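Local coordinates for SnoaL-like domain protein (Mycobacterium hassiacum, PDB 6P44) that probably catalyses the isomerisation of 3-oxo-Delta5-steroids to their Delta4 conjugated isomers, as a steroid Delta-isomerase, at residues Leu29-Val40 / Arg107-Trp115. The protein carries 1 engineered substitution. Sequence-based numbering, arbitrary orientation. Where two conformers were deposited one is given.
Sequences LYADDATVENPV and RIKSMKAYW. Engineered in segment 29-40: Asn-38 (natural residue Asp). With DNX (3,4-dinitrophenol), chain H.
Thr-35 and Glu-37 of strand 34-37 bind Lys-109, Met-111 and Ala-113 of the parallel strand 108-114 through a backbone ladder. Thr-35 N binds Lys-109 O, Met-111 N binds Thr-35 O, Glu-37 N binds Met-111 O and Ala-113 N binds Glu-37 O. Beyond the strand end, past the cis peptide bond before Pro-39, Val-40 N continues the ladder to Ala-113 O. Leading into the type I turn of Ala-31 to Ala-34, Ile-108 N binds Leu-29 O and Ala-31 N binds Ile-108 O.

Mostly apolar contacts line one face. Ile-108 CD1 sits over the centre of the Tyr-30 ring, 4.0 Å from its centroid. Met-111 CB lies at the ring's edge, 3.4 Å from Tyr-30 OH, which is hydrogen-bonded to Tyr-55.

On the other face, Glu-37 and Lys-112 lie side by side. Lys-112 NZ forms a salt bridge with Glu-76 of the second subunit. Beside Lys-112, Val-40 CG2 lies over one face of the Tyr-114 ring, a CH-pi contact.

The engineered Asn-38 extends anti to its own N (chi1 -180°). This brings Asn-38 OD1 to Trp-115 NE1, which donates a hydrogen bond of 2.8 Å, nearly straight at 171° and in the indole plane. Asn-38 ND2 lies 3.4 Å from C5 of 3,4-dinitrophenol. The strand pair thus forms one wall of the ligand pocket in this NTF2-like fold.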
loop_
_atom_site.group_PDB
_atom_site.type_symbol
_atom_site.label_atom_id
_atom_site.label_comp_id
_atom_site.label_asym_id
_atom_site.label_seq_id
_atom_site.Cartn_x
_atom_site.Cartn_y
_atom_site.Cartn_z
ATOM N N LEU B 29 8.213 -15.045 -10.908
ATOM C CA LEU B 29 8.452 -13.617 -10.737
ATOM C C LEU B 29 9.019 -13.285 -9.366
ATOM O O LEU B 29 9.603 -12.208 -9.192
ATOM C CB LEU B 29 7.153 -12.828 -10.926
ATOM C CG LEU B 29 6.515 -12.927 -12.307
ATOM C CD1 LEU B 29 5.253 -12.104 -12.323
ATOM C CD2 LEU B 29 7.475 -12.445 -13.389
ATOM N N TYR B 30 8.831 -14.163 -8.391
ATOM C CA TYR B 30 9.247 -13.899 -7.026
ATOM C C TYR B 30 10.682 -14.348 -6.798
ATOM O O TYR B 30 11.164 -15.301 -7.415
ATOM C CB TYR B 30 8.338 -14.634 -6.050
ATOM C CG TYR B 30 6.989 -13.974 -5.827
ATOM C CD1 TYR B 30 6.840 -13.020 -4.835
ATOM C CD2 TYR B 30 5.872 -14.333 -6.571
ATOM C CE1 TYR B 30 5.618 -12.439 -4.573
ATOM C CE2 TYR B 30 4.627 -13.753 -6.313
ATOM C CZ TYR B 30 4.517 -12.794 -5.318
ATOM O OH TYR B 30 3.323 -12.181 -5.011
ATOM N N ALA B 31 11.356 -13.634 -5.898
ATOM C CA ALA B 31 12.689 -13.991 -5.439
ATOM C C ALA B 31 12.660 -15.294 -4.642
ATOM O O ALA B 31 11.625 -15.708 -4.111
ATOM C CB ALA B 31 13.239 -12.867 -4.562
ATOM N N ASP B 32 13.828 -15.932 -4.539
ATOM C CA ASP B 32 13.918 -17.210 -3.834
ATOM C C ASP B 32 13.445 -17.095 -2.387
ATOM O O ASP B 32 12.843 -18.035 -1.852
ATOM C CB ASP B 32 15.362 -17.727 -3.835
ATOM C CG ASP B 32 15.868 -18.147 -5.221
ATOM O OD1 ASP B 32 15.083 -18.270 -6.185
ATOM O OD2 ASP B 32 17.092 -18.354 -5.328
ATOM N N ASP B 33 13.731 -15.966 -1.732
ATOM C CA ASP B 33 13.386 -15.726 -0.329
ATOM C C ASP B 33 12.284 -14.676 -0.174
ATOM O O ASP B 33 12.203 -13.980 0.849
ATOM C CB ASP B 33 14.628 -15.304 0.451
ATOM C CG ASP B 33 15.256 -14.017 -0.068
ATOM O OD1 ASP B 33 14.912 -13.545 -1.176
ATOM O OD2 ASP B 33 16.114 -13.467 0.655
ATOM N N ALA B 34 11.430 -14.564 -1.179
ATOM C CA ALA B 34 10.375 -13.571 -1.163
ATOM C C ALA B 34 9.342 -13.905 -0.098
ATOM O O ALA B 34 9.235 -15.042 0.369
ATOM C CB ALA B 34 9.678 -13.541 -2.525
ATOM N N THR B 35 8.560 -12.897 0.263
ATOM C CA THR B 35 7.438 -13.059 1.170
ATOM C C THR B 35 6.139 -12.638 0.498
ATOM O O THR B 35 6.102 -11.691 -0.292
ATOM C CB THR B 35 7.639 -12.227 2.446
ATOM O OG1 THR B 35 7.800 -10.837 2.112
ATOM C CG2 THR B 35 8.866 -12.705 3.199
ATOM N N VAL B 36 5.059 -13.337 0.842
ATOM C CA VAL B 36 3.709 -12.979 0.408
ATOM C C VAL B 36 2.831 -12.934 1.643
ATOM O O VAL B 36 2.755 -13.914 2.398
ATOM C CB VAL B 36 3.134 -13.973 -0.616
ATOM C CG1 VAL B 36 1.637 -13.710 -0.841
ATOM C CG2 VAL B 36 3.895 -13.878 -1.929
ATOM N N GLU B 37 2.149 -11.811 1.838
ATOM C CA GLU B 37 1.194 -11.639 2.928
ATOM C C GLU B 37 -0.135 -11.266 2.280
ATOM O O GLU B 37 -0.339 -10.115 1.876
ATOM C CB GLU B 37 1.698 -10.596 3.919
ATOM C CG GLU B 37 0.943 -10.566 5.208
ATOM C CD GLU B 37 1.489 -9.540 6.207
ATOM O OE1 GLU B 37 2.675 -9.177 6.113
ATOM O OE2 GLU B 37 0.733 -9.108 7.099
ATOM N N ASN B 38 -1.026 -12.252 2.150
ATOM C CA ASN B 38 -2.287 -12.078 1.435
ATOM C C ASN B 38 -3.386 -12.832 2.177
ATOM O O ASN B 38 -3.462 -14.066 2.073
ATOM C CB ASN B 38 -2.192 -12.601 0.005
ATOM C CG ASN B 38 -3.479 -12.418 -0.740
ATOM O OD1 ASN B 38 -4.331 -11.654 -0.312
ATOM N ND2 ASN B 38 -3.635 -13.115 -1.859
ATOM N N PRO B 39 -4.272 -12.138 2.904
ATOM C CA PRO B 39 -4.279 -10.688 3.115
ATOM C C PRO B 39 -3.279 -10.272 4.184
ATOM O O PRO B 39 -2.841 -11.088 5.003
ATOM C CB PRO B 39 -5.688 -10.432 3.625
ATOM C CG PRO B 39 -6.013 -11.660 4.390
ATOM C CD PRO B 39 -5.404 -12.794 3.586
ATOM N N VAL B 40 -2.966 -8.979 4.217
ATOM C CA VAL B 40 -2.233 -8.444 5.351
ATOM C C VAL B 40 -2.973 -8.803 6.630
ATOM O O VAL B 40 -4.205 -8.757 6.688
ATOM C CB VAL B 40 -2.025 -6.933 5.168
ATOM C CG1 VAL B 40 -1.501 -6.290 6.450
ATOM C CG2 VAL B 40 -1.059 -6.708 3.989
ATOM N N ARG B 107 13.269 -9.146 -9.388
ATOM C CA ARG B 107 12.264 -10.095 -8.936
ATOM C C ARG B 107 11.594 -9.585 -7.661
ATOM O O ARG B 107 12.153 -8.772 -6.916
ATOM C CB ARG B 107 12.861 -11.495 -8.785
ATOM C CG ARG B 107 13.211 -12.106 -10.155
ATOM C CD ARG B 107 13.626 -13.567 -10.068
ATOM N NE ARG B 107 14.979 -13.719 -9.546
ATOM C CZ ARG B 107 15.572 -14.892 -9.342
ATOM N NH1 ARG B 107 14.941 -16.023 -9.627
ATOM N NH2 ARG B 107 16.803 -14.938 -8.853
ATOM N N ILE B 108 10.356 -10.025 -7.457
ATOM C CA ILE B 108 9.523 -9.539 -6.358
ATOM C C ILE B 108 10.096 -10.032 -5.039
ATOM O O ILE B 108 10.207 -11.239 -4.816
ATOM C CB ILE B 108 8.061 -9.983 -6.507
ATOM C CG1 ILE B 108 7.477 -9.572 -7.858
ATOM C CG2 ILE B 108 7.241 -9.395 -5.364
ATOM C CD1 ILE B 108 6.186 -10.321 -8.177
ATOM N N LYS B 109 10.469 -9.095 -4.166
ATOM C CA LYS B 109 10.945 -9.416 -2.820
ATOM C C LYS B 109 9.791 -9.614 -1.836
ATOM O O LYS B 109 9.846 -10.507 -0.984
ATOM C CB LYS B 109 11.857 -8.281 -2.334
ATOM C CG LYS B 109 12.337 -8.383 -0.880
ATOM C CD LYS B 109 13.126 -7.125 -0.495
ATOM C CE LYS B 109 13.655 -7.196 0.934
ATOM N NZ LYS B 109 14.616 -6.093 1.251
ATOM N N SER B 110 8.753 -8.786 -1.928
ATOM C CA SER B 110 7.620 -8.891 -1.026
ATOM C C SER B 110 6.349 -8.471 -1.744
ATOM O O SER B 110 6.364 -7.597 -2.612
ATOM C CB SER B 110 7.818 -8.040 0.235
ATOM O OG SER B 110 7.756 -6.656 -0.026
ATOM N N MET B 111 5.240 -9.089 -1.346
ATOM C CA MET B 111 3.915 -8.650 -1.764
ATOM C C MET B 111 3.014 -8.606 -0.539
ATOM O O MET B 111 3.079 -9.486 0.331
ATOM C CB MET B 111 3.322 -9.597 -2.811
ATOM C CG MET B 111 1.959 -9.177 -3.341
ATOM S SD MET B 111 0.577 -9.773 -2.314
ATOM C CE MET B 111 0.168 -11.261 -3.208
ATOM N N LYS B 112 2.195 -7.562 -0.471
ATOM C CA LYS B 112 1.169 -7.395 0.549
ATOM C C LYS B 112 -0.116 -6.995 -0.162
ATOM O O LYS B 112 -0.094 -6.131 -1.042
ATOM C CB LYS B 112 1.569 -6.328 1.574
ATOM C CG LYS B 112 2.619 -6.795 2.547
ATOM C CD LYS B 112 2.932 -5.747 3.601
ATOM C CE LYS B 112 3.868 -6.335 4.629
ATOM N NZ LYS B 112 4.224 -5.353 5.685
ATOM N N ALA B 113 -1.226 -7.625 0.210
ATOM C CA ALA B 113 -2.533 -7.346 -0.381
ATOM C C ALA B 113 -3.522 -6.936 0.705
ATOM O O ALA B 113 -3.665 -7.620 1.723
ATOM C CB ALA B 113 -3.055 -8.562 -1.165
ATOM N N TYR B 114 -4.198 -5.815 0.479
ATOM C CA TYR B 114 -5.110 -5.224 1.455
ATOM C C TYR B 114 -6.528 -5.256 0.893
ATOM O O TYR B 114 -6.868 -4.462 0.007
ATOM C CB TYR B 114 -4.700 -3.786 1.776
ATOM C CG TYR B 114 -3.284 -3.582 2.295
ATOM C CD1 TYR B 114 -2.212 -3.542 1.422
ATOM C CD2 TYR B 114 -3.032 -3.414 3.637
ATOM C CE1 TYR B 114 -0.927 -3.347 1.868
ATOM C CE2 TYR B 114 -1.740 -3.189 4.104
ATOM C CZ TYR B 114 -0.692 -3.175 3.210
ATOM O OH TYR B 114 0.602 -3.007 3.603
ATOM N N TRP B 115 -7.344 -6.167 1.423
ATOM C CA TRP B 115 -8.724 -6.368 1.003
ATOM C C TRP B 115 -9.364 -7.241 2.066
ATOM O O TRP B 115 -8.668 -7.903 2.843
ATOM C CB TRP B 115 -8.805 -7.059 -0.375
ATOM C CG TRP B 115 -8.203 -8.442 -0.336
ATOM C CD1 TRP B 115 -6.879 -8.751 -0.469
ATOM C CD2 TRP B 115 -8.882 -9.679 -0.104
ATOM N NE1 TRP B 115 -6.692 -10.101 -0.331
ATOM C CE2 TRP B 115 -7.908 -10.691 -0.110
ATOM C CE3 TRP B 115 -10.220 -10.029 0.115
ATOM C CZ2 TRP B 115 -8.226 -12.032 0.084
ATOM C CZ3 TRP B 115 -10.529 -11.352 0.303
ATOM C CH2 TRP B 115 -9.531 -12.342 0.285
HETATM C C1 DNX H . -3.499 -11.160 -5.313
HETATM C C2 DNX H . -3.775 -12.402 -5.865
HETATM C C3 DNX H . -4.902 -13.077 -5.453
HETATM N N3 DNX H . -5.132 -14.395 -6.046
HETATM C C4 DNX H . -5.761 -12.528 -4.512
HETATM N N4 DNX H . -6.957 -13.224 -4.043
HETATM C C5 DNX H . -5.488 -11.284 -3.974
HETATM C C6 DNX H . -4.353 -10.600 -4.372
HETATM O O1 DNX H . -2.379 -10.498 -5.712
HETATM O O31 DNX H . -4.616 -15.364 -5.517
HETATM O O32 DNX H . -5.807 -14.463 -7.064
HETATM O O41 DNX H . -7.263 -13.117 -2.868
HETATM O O42 DNX H . -7.605 -13.870 -4.852
HETATM O O HOH W 1 16.240 -18.455 -8.621
HETATM O O HOH W 2 12.256 -11.203 1.025
HETATM O O HOH W 3 5.300 -9.749 2.212
HETATM O O HOH W 4 10.421 -9.705 2.360
#